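Local coordinates for protein N-acetylgalactosaminyltransferase 7 (Homo sapiens, PDB 6IWR) that belongs to the polypeptide GalNAc-transferase family, pairing a GT-A-type glycosyltransferase domain with a ricin-type beta-trefoil lectin domain, and carries a manganese ion in this model, at residues R293-P306 with F453-L467. Sequence-based numbering, arbitrary orientation.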
loop_
_atom_site.group_PDB
_atom_site.type_symbol
_atom_site.label_atom_id
_atom_site.label_comp_id
_atom_site.label_asym_id
_atom_site.label_seq_id
_atom_site.Cartn_x
_atom_site.Cartn_y
_atom_site.Cartn_z
ATOM N N ARG A 293 -9.223 -25.113 10.355
ATOM C CA ARG A 293 -8.593 -25.170 11.657
ATOM C C ARG A 293 -7.436 -24.170 11.658
ATOM O O ARG A 293 -6.964 -23.741 10.596
ATOM C CB ARG A 293 -8.197 -26.627 12.017
ATOM C CG ARG A 293 -7.443 -27.346 10.935
ATOM C CD ARG A 293 -7.599 -28.862 10.920
ATOM N NE ARG A 293 -7.529 -29.473 12.234
ATOM C CZ ARG A 293 -6.513 -30.192 12.705
ATOM N NH1 ARG A 293 -6.607 -30.729 13.917
ATOM N NH2 ARG A 293 -5.418 -30.383 11.987
ATOM N N GLY A 294 -7.047 -23.727 12.856
ATOM C CA GLY A 294 -5.998 -22.724 12.994
ATOM C C GLY A 294 -4.610 -23.348 12.947
ATOM O O GLY A 294 -4.376 -24.436 13.486
ATOM N N ALA A 295 -3.684 -22.627 12.324
ATOM C CA ALA A 295 -2.355 -23.137 12.035
ATOM C C ALA A 295 -1.384 -21.955 12.021
ATOM O O ALA A 295 -1.713 -20.851 12.468
ATOM C CB ALA A 295 -2.368 -23.923 10.715
ATOM N N TRP A 296 -0.186 -22.190 11.486
ATOM C CA TRP A 296 0.871 -21.195 11.443
ATOM C C TRP A 296 1.918 -21.683 10.458
ATOM O O TRP A 296 1.997 -22.874 10.167
ATOM C CB TRP A 296 1.487 -20.988 12.828
ATOM C CG TRP A 296 2.027 -22.260 13.367
ATOM C CD1 TRP A 296 3.269 -22.774 13.146
ATOM C CD2 TRP A 296 1.337 -23.210 14.191
ATOM N NE1 TRP A 296 3.404 -23.984 13.783
ATOM C CE2 TRP A 296 2.235 -24.279 14.434
ATOM C CE3 TRP A 296 0.056 -23.259 14.748
ATOM C CZ2 TRP A 296 1.888 -25.391 15.205
ATOM C CZ3 TRP A 296 -0.291 -24.359 15.519
ATOM C CH2 TRP A 296 0.628 -25.412 15.743
ATOM N N ASP A 297 2.711 -20.750 9.935
ATOM C CA ASP A 297 3.935 -21.083 9.216
ATOM C C ASP A 297 5.096 -20.987 10.210
ATOM O O ASP A 297 4.903 -20.643 11.377
ATOM C CB ASP A 297 4.096 -20.188 7.974
ATOM C CG ASP A 297 4.455 -18.732 8.311
ATOM O OD1 ASP A 297 4.948 -18.460 9.429
ATOM O OD2 ASP A 297 4.253 -17.844 7.437
ATOM N N TRP A 298 6.317 -21.259 9.763
ATOM C CA TRP A 298 7.433 -21.396 10.693
ATOM C C TRP A 298 8.092 -20.069 11.069
ATOM O O TRP A 298 9.063 -20.063 11.840
ATOM C CB TRP A 298 8.424 -22.402 10.112
ATOM C CG TRP A 298 7.655 -23.651 9.910
ATOM C CD1 TRP A 298 7.176 -24.157 8.730
ATOM C CD2 TRP A 298 7.151 -24.503 10.941
ATOM N NE1 TRP A 298 6.443 -25.301 8.966
ATOM C CE2 TRP A 298 6.413 -25.529 10.316
ATOM C CE3 TRP A 298 7.258 -24.499 12.341
ATOM C CZ2 TRP A 298 5.798 -26.533 11.031
ATOM C CZ3 TRP A 298 6.656 -25.515 13.054
ATOM C CH2 TRP A 298 5.925 -26.510 12.402
ATOM N N SER A 299 7.573 -18.954 10.564
ATOM C CA SER A 299 7.819 -17.647 11.161
ATOM C C SER A 299 6.795 -17.322 12.235
ATOM O O SER A 299 6.897 -16.274 12.891
ATOM C CB SER A 299 7.813 -16.554 10.093
ATOM O OG SER A 299 6.896 -16.882 9.075
ATOM N N MET A 300 5.828 -18.220 12.426
ATOM C CA MET A 300 4.776 -18.106 13.426
ATOM C C MET A 300 3.732 -17.058 13.041
ATOM O O MET A 300 3.135 -16.423 13.906
ATOM C CB MET A 300 5.334 -17.816 14.820
ATOM C CG MET A 300 4.325 -18.165 15.898
ATOM S SD MET A 300 4.821 -17.907 17.614
ATOM C CE MET A 300 5.304 -19.538 18.125
ATOM N N LEU A 301 3.503 -16.874 11.747
ATOM C CA LEU A 301 2.360 -16.107 11.289
ATOM C C LEU A 301 1.118 -16.991 11.271
ATOM O O LEU A 301 1.153 -18.137 10.808
ATOM C CB LEU A 301 2.613 -15.532 9.900
ATOM C CG LEU A 301 3.811 -14.589 9.865
ATOM C CD1 LEU A 301 3.910 -13.997 8.478
ATOM C CD2 LEU A 301 3.724 -13.515 10.971
ATOM N N TRP A 302 0.027 -16.445 11.788
ATOM C CA TRP A 302 -1.253 -17.124 11.803
ATOM C C TRP A 302 -1.691 -17.530 10.398
ATOM O O TRP A 302 -1.593 -16.739 9.461
ATOM C CB TRP A 302 -2.275 -16.184 12.436
ATOM C CG TRP A 302 -3.662 -16.584 12.216
ATOM C CD1 TRP A 302 -4.534 -16.057 11.306
ATOM C CD2 TRP A 302 -4.368 -17.614 12.909
ATOM N NE1 TRP A 302 -5.740 -16.698 11.401
ATOM C CE2 TRP A 302 -5.661 -17.661 12.375
ATOM C CE3 TRP A 302 -4.031 -18.499 13.937
ATOM C CZ2 TRP A 302 -6.616 -18.554 12.826
ATOM C CZ3 TRP A 302 -4.985 -19.389 14.381
ATOM C CH2 TRP A 302 -6.262 -19.407 13.826
ATOM N N LYS A 303 -2.197 -18.757 10.261
ATOM C CA LYS A 303 -2.646 -19.319 8.991
ATOM C C LYS A 303 -3.864 -20.206 9.246
ATOM O O LYS A 303 -4.060 -20.720 10.355
ATOM C CB LYS A 303 -1.552 -20.166 8.307
ATOM C CG LYS A 303 -0.267 -19.449 7.904
ATOM C CD LYS A 303 -0.440 -18.529 6.707
ATOM C CE LYS A 303 0.872 -17.802 6.380
ATOM N NZ LYS A 303 0.704 -16.729 5.335
ATOM N N ARG A 304 -4.685 -20.406 8.213
ATOM C CA ARG A 304 -5.853 -21.273 8.346
ATOM C C ARG A 304 -5.813 -22.376 7.295
ATOM O O ARG A 304 -5.458 -22.135 6.139
ATOM C CB ARG A 304 -7.163 -20.472 8.241
ATOM C CG ARG A 304 -7.352 -19.472 9.382
ATOM C CD ARG A 304 -8.516 -18.502 9.109
ATOM N NE ARG A 304 -9.831 -19.101 9.376
ATOM C CZ ARG A 304 -10.729 -19.420 8.443
ATOM N NH1 ARG A 304 -10.466 -19.189 7.155
ATOM N NH2 ARG A 304 -11.892 -19.964 8.798
ATOM N N VAL A 305 -6.167 -23.593 7.693
ATOM C CA VAL A 305 -6.151 -24.693 6.733
ATOM C C VAL A 305 -7.484 -25.422 6.814
ATOM O O VAL A 305 -8.141 -25.414 7.862
ATOM C CB VAL A 305 -4.972 -25.652 6.973
ATOM C CG1 VAL A 305 -3.637 -24.900 6.957
ATOM C CG2 VAL A 305 -5.184 -26.432 8.271
ATOM N N PRO A 306 -7.924 -26.060 5.741
ATOM C CA PRO A 306 -9.250 -26.691 5.762
ATOM C C PRO A 306 -9.318 -27.806 6.795
ATOM O O PRO A 306 -8.313 -28.440 7.130
ATOM C CB PRO A 306 -9.398 -27.236 4.339
ATOM C CG PRO A 306 -7.983 -27.427 3.875
ATOM C CD PRO A 306 -7.207 -26.300 4.481
ATOM N N PHE A 453 2.913 -33.234 19.668
ATOM C CA PHE A 453 1.907 -32.291 19.196
ATOM C C PHE A 453 1.884 -32.216 17.671
ATOM O O PHE A 453 0.813 -32.279 17.059
ATOM C CB PHE A 453 2.180 -30.927 19.817
ATOM C CG PHE A 453 1.286 -29.839 19.333
ATOM C CD1 PHE A 453 -0.062 -29.822 19.676
ATOM C CD2 PHE A 453 1.805 -28.799 18.560
ATOM C CE1 PHE A 453 -0.877 -28.781 19.256
ATOM C CE2 PHE A 453 0.994 -27.760 18.119
ATOM C CZ PHE A 453 -0.351 -27.746 18.469
ATOM N N MET A 454 3.059 -32.108 17.040
ATOM C CA MET A 454 3.106 -31.944 15.592
ATOM C C MET A 454 2.666 -33.205 14.860
ATOM O O MET A 454 2.209 -33.138 13.711
ATOM C CB MET A 454 4.511 -31.553 15.148
ATOM C CG MET A 454 4.835 -30.056 15.189
ATOM S SD MET A 454 3.714 -29.074 14.166
ATOM C CE MET A 454 2.842 -28.378 15.553
ATOM N N GLU A 455 2.796 -34.356 15.495
ATOM C CA GLU A 455 2.560 -35.605 14.796
ATOM C C GLU A 455 1.179 -36.190 15.065
ATOM O O GLU A 455 0.662 -36.935 14.223
ATOM C CB GLU A 455 3.672 -36.599 15.162
ATOM C CG GLU A 455 5.015 -36.172 14.536
ATOM C CD GLU A 455 6.167 -37.125 14.837
ATOM O OE1 GLU A 455 5.995 -38.042 15.658
ATOM O OE2 GLU A 455 7.250 -36.960 14.249
ATOM N N GLU A 456 0.560 -35.828 16.188
ATOM C CA GLU A 456 -0.738 -36.342 16.601
ATOM C C GLU A 456 -1.868 -35.339 16.389
ATOM O O GLU A 456 -2.917 -35.695 15.839
ATOM C CB GLU A 456 -0.675 -36.760 18.077
ATOM C CG GLU A 456 -1.983 -37.281 18.645
ATOM C CD GLU A 456 -2.529 -38.444 17.853
ATOM O OE1 GLU A 456 -3.772 -38.535 17.710
ATOM O OE2 GLU A 456 -1.708 -39.249 17.369
ATOM N N ILE A 457 -1.707 -34.089 16.817
ATOM C CA ILE A 457 -2.824 -33.171 16.709
ATOM C C ILE A 457 -2.647 -32.099 15.612
ATOM O O ILE A 457 -3.660 -31.622 15.079
ATOM C CB ILE A 457 -3.183 -32.542 18.079
ATOM C CG1 ILE A 457 -2.485 -31.228 18.291
ATOM C CG2 ILE A 457 -2.958 -33.516 19.268
ATOM C CD1 ILE A 457 -3.433 -30.077 18.065
ATOM N N ALA A 458 -1.418 -31.776 15.187
ATOM C CA ALA A 458 -1.178 -30.757 14.157
ATOM C C ALA A 458 -0.558 -31.349 12.885
ATOM O O ALA A 458 0.112 -30.660 12.110
ATOM C CB ALA A 458 -0.305 -29.626 14.690
ATOM N N TYR A 459 -0.859 -32.627 12.643
ATOM C CA TYR A 459 -0.364 -33.480 11.566
ATOM C C TYR A 459 -0.579 -32.922 10.155
ATOM O O TYR A 459 -0.044 -33.499 9.208
ATOM C CB TYR A 459 -1.057 -34.843 11.695
ATOM C CG TYR A 459 -2.558 -34.651 11.700
ATOM C CD1 TYR A 459 -3.244 -34.444 10.513
ATOM C CD2 TYR A 459 -3.284 -34.612 12.890
ATOM C CE1 TYR A 459 -4.596 -34.243 10.498
ATOM C CE2 TYR A 459 -4.644 -34.409 12.879
ATOM C CZ TYR A 459 -5.297 -34.217 11.674
ATOM O OH TYR A 459 -6.664 -33.999 11.629
ATOM N N ASP A 460 -1.343 -31.840 9.972
ATOM C CA ASP A 460 -1.576 -31.333 8.616
ATOM C C ASP A 460 -0.788 -30.077 8.270
ATOM O O ASP A 460 -0.780 -29.686 7.095
ATOM C CB ASP A 460 -3.063 -31.038 8.358
ATOM C CG ASP A 460 -3.728 -30.313 9.502
ATOM O OD1 ASP A 460 -3.110 -30.254 10.581
ATOM O OD2 ASP A 460 -4.872 -29.822 9.341
ATOM N N ILE A 461 -0.105 -29.452 9.228
ATOM C CA ILE A 461 0.484 -28.146 8.949
ATOM C C ILE A 461 1.609 -28.252 7.922
ATOM O O ILE A 461 1.663 -27.475 6.960
ATOM C CB ILE A 461 0.972 -27.485 10.242
ATOM C CG1 ILE A 461 -0.240 -27.038 11.048
ATOM C CG2 ILE A 461 1.962 -26.357 9.907
ATOM C CD1 ILE A 461 0.088 -26.577 12.440
ATOM N N THR A 462 2.547 -29.184 8.119
ATOM C CA THR A 462 3.684 -29.214 7.200
ATOM C C THR A 462 3.253 -29.558 5.790
ATOM O O THR A 462 4.011 -29.328 4.841
ATOM C CB THR A 462 4.740 -30.201 7.642
ATOM O OG1 THR A 462 4.189 -31.526 7.591
ATOM C CG2 THR A 462 5.204 -29.866 9.049
ATOM N N SER A 463 2.044 -30.078 5.629
ATOM C CA SER A 463 1.523 -30.310 4.296
ATOM C C SER A 463 1.037 -29.022 3.635
ATOM O O SER A 463 0.864 -28.992 2.418
ATOM C CB SER A 463 0.426 -31.369 4.369
ATOM O OG SER A 463 -0.805 -30.873 3.917
ATOM N N HIS A 464 0.868 -27.941 4.388
ATOM C CA HIS A 464 0.526 -26.650 3.801
ATOM C C HIS A 464 1.633 -25.617 3.931
ATOM O O HIS A 464 1.731 -24.721 3.085
ATOM C CB HIS A 464 -0.743 -26.068 4.445
ATOM C CG HIS A 464 -1.987 -26.845 4.151
ATOM N ND1 HIS A 464 -2.776 -26.594 3.052
ATOM C CD2 HIS A 464 -2.584 -27.859 4.818
ATOM C CE1 HIS A 464 -3.804 -27.424 3.050
ATOM N NE2 HIS A 464 -3.709 -28.203 4.111
ATOM N N TYR A 465 2.435 -25.701 4.992
ATOM C CA TYR A 465 3.592 -24.835 5.212
ATOM C C TYR A 465 4.756 -25.765 5.536
ATOM O O TYR A 465 4.981 -26.129 6.702
ATOM C CB TYR A 465 3.294 -23.802 6.300
ATOM C CG TYR A 465 2.082 -22.988 5.922
ATOM C CD1 TYR A 465 2.200 -21.918 5.069
ATOM C CD2 TYR A 465 0.818 -23.342 6.354
ATOM C CE1 TYR A 465 1.106 -21.188 4.673
ATOM C CE2 TYR A 465 -0.305 -22.609 5.976
ATOM C CZ TYR A 465 -0.152 -21.527 5.125
ATOM O OH TYR A 465 -1.248 -20.771 4.711
ATOM N N PRO A 466 5.491 -26.206 4.504
ATOM C CA PRO A 466 6.579 -27.181 4.706
ATOM C C PRO A 466 7.668 -26.651 5.627
ATOM O O PRO A 466 7.878 -25.445 5.754
ATOM C CB PRO A 466 7.127 -27.403 3.294
ATOM C CG PRO A 466 6.035 -26.938 2.361
ATOM C CD PRO A 466 5.233 -25.905 3.085
ATOM N N LEU A 467 8.370 -27.572 6.268
ATOM C CA LEU A 467 9.516 -27.195 7.084
ATOM C C LEU A 467 10.549 -26.483 6.214
ATOM O O LEU A 467 10.846 -26.956 5.112
ATOM C CB LEU A 467 10.138 -28.427 7.721
ATOM C CG LEU A 467 9.617 -28.883 9.092
ATOM C CD1 LEU A 467 8.285 -28.190 9.421
ATOM C CD2 LEU A 467 9.522 -30.415 9.203
#
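The two-stranded antiparallel beta hairpin 293-306, part of the glycosyltransferase region, packs one face against helix 450-457 and the chain that follows it to L467. I461, in the middle of that chain, lays CD1 over the six-membered ring of W296, 3.5 Å from the centroid, a CH-pi contact. With CG between its backbone N and carbonyl carbon (chi1 58°), W296 swings its indole back toward the helix and meets the F453 ring edge against edge, neither over the other's face, the planes nearly parallel at 7°. Y361 meets the same indole edge-to-face. Toward the hairpin's open end, R293 NH2 makes a salt bridge to D460, 2.7 Å from OD1, while R293 NH1 donates to I457 O at 3.3 Å; NE bonds to R323 O. On the partner strand, opposite R293, V305 CG1 sits over the H464 ring; closer to the turn, K303 CG lies over a face of Y465, 3.9 Å from its centroid. At the hairpin turn, D297 OD1 closes an Asx turn with S299 N. In the same turn, W298 has M454 SD at its ring edge, a Met-aromatic contact, and its NE1 donates in the ring plane to Y465 O at 2.8 Å, approaching from above the carbonyl plane.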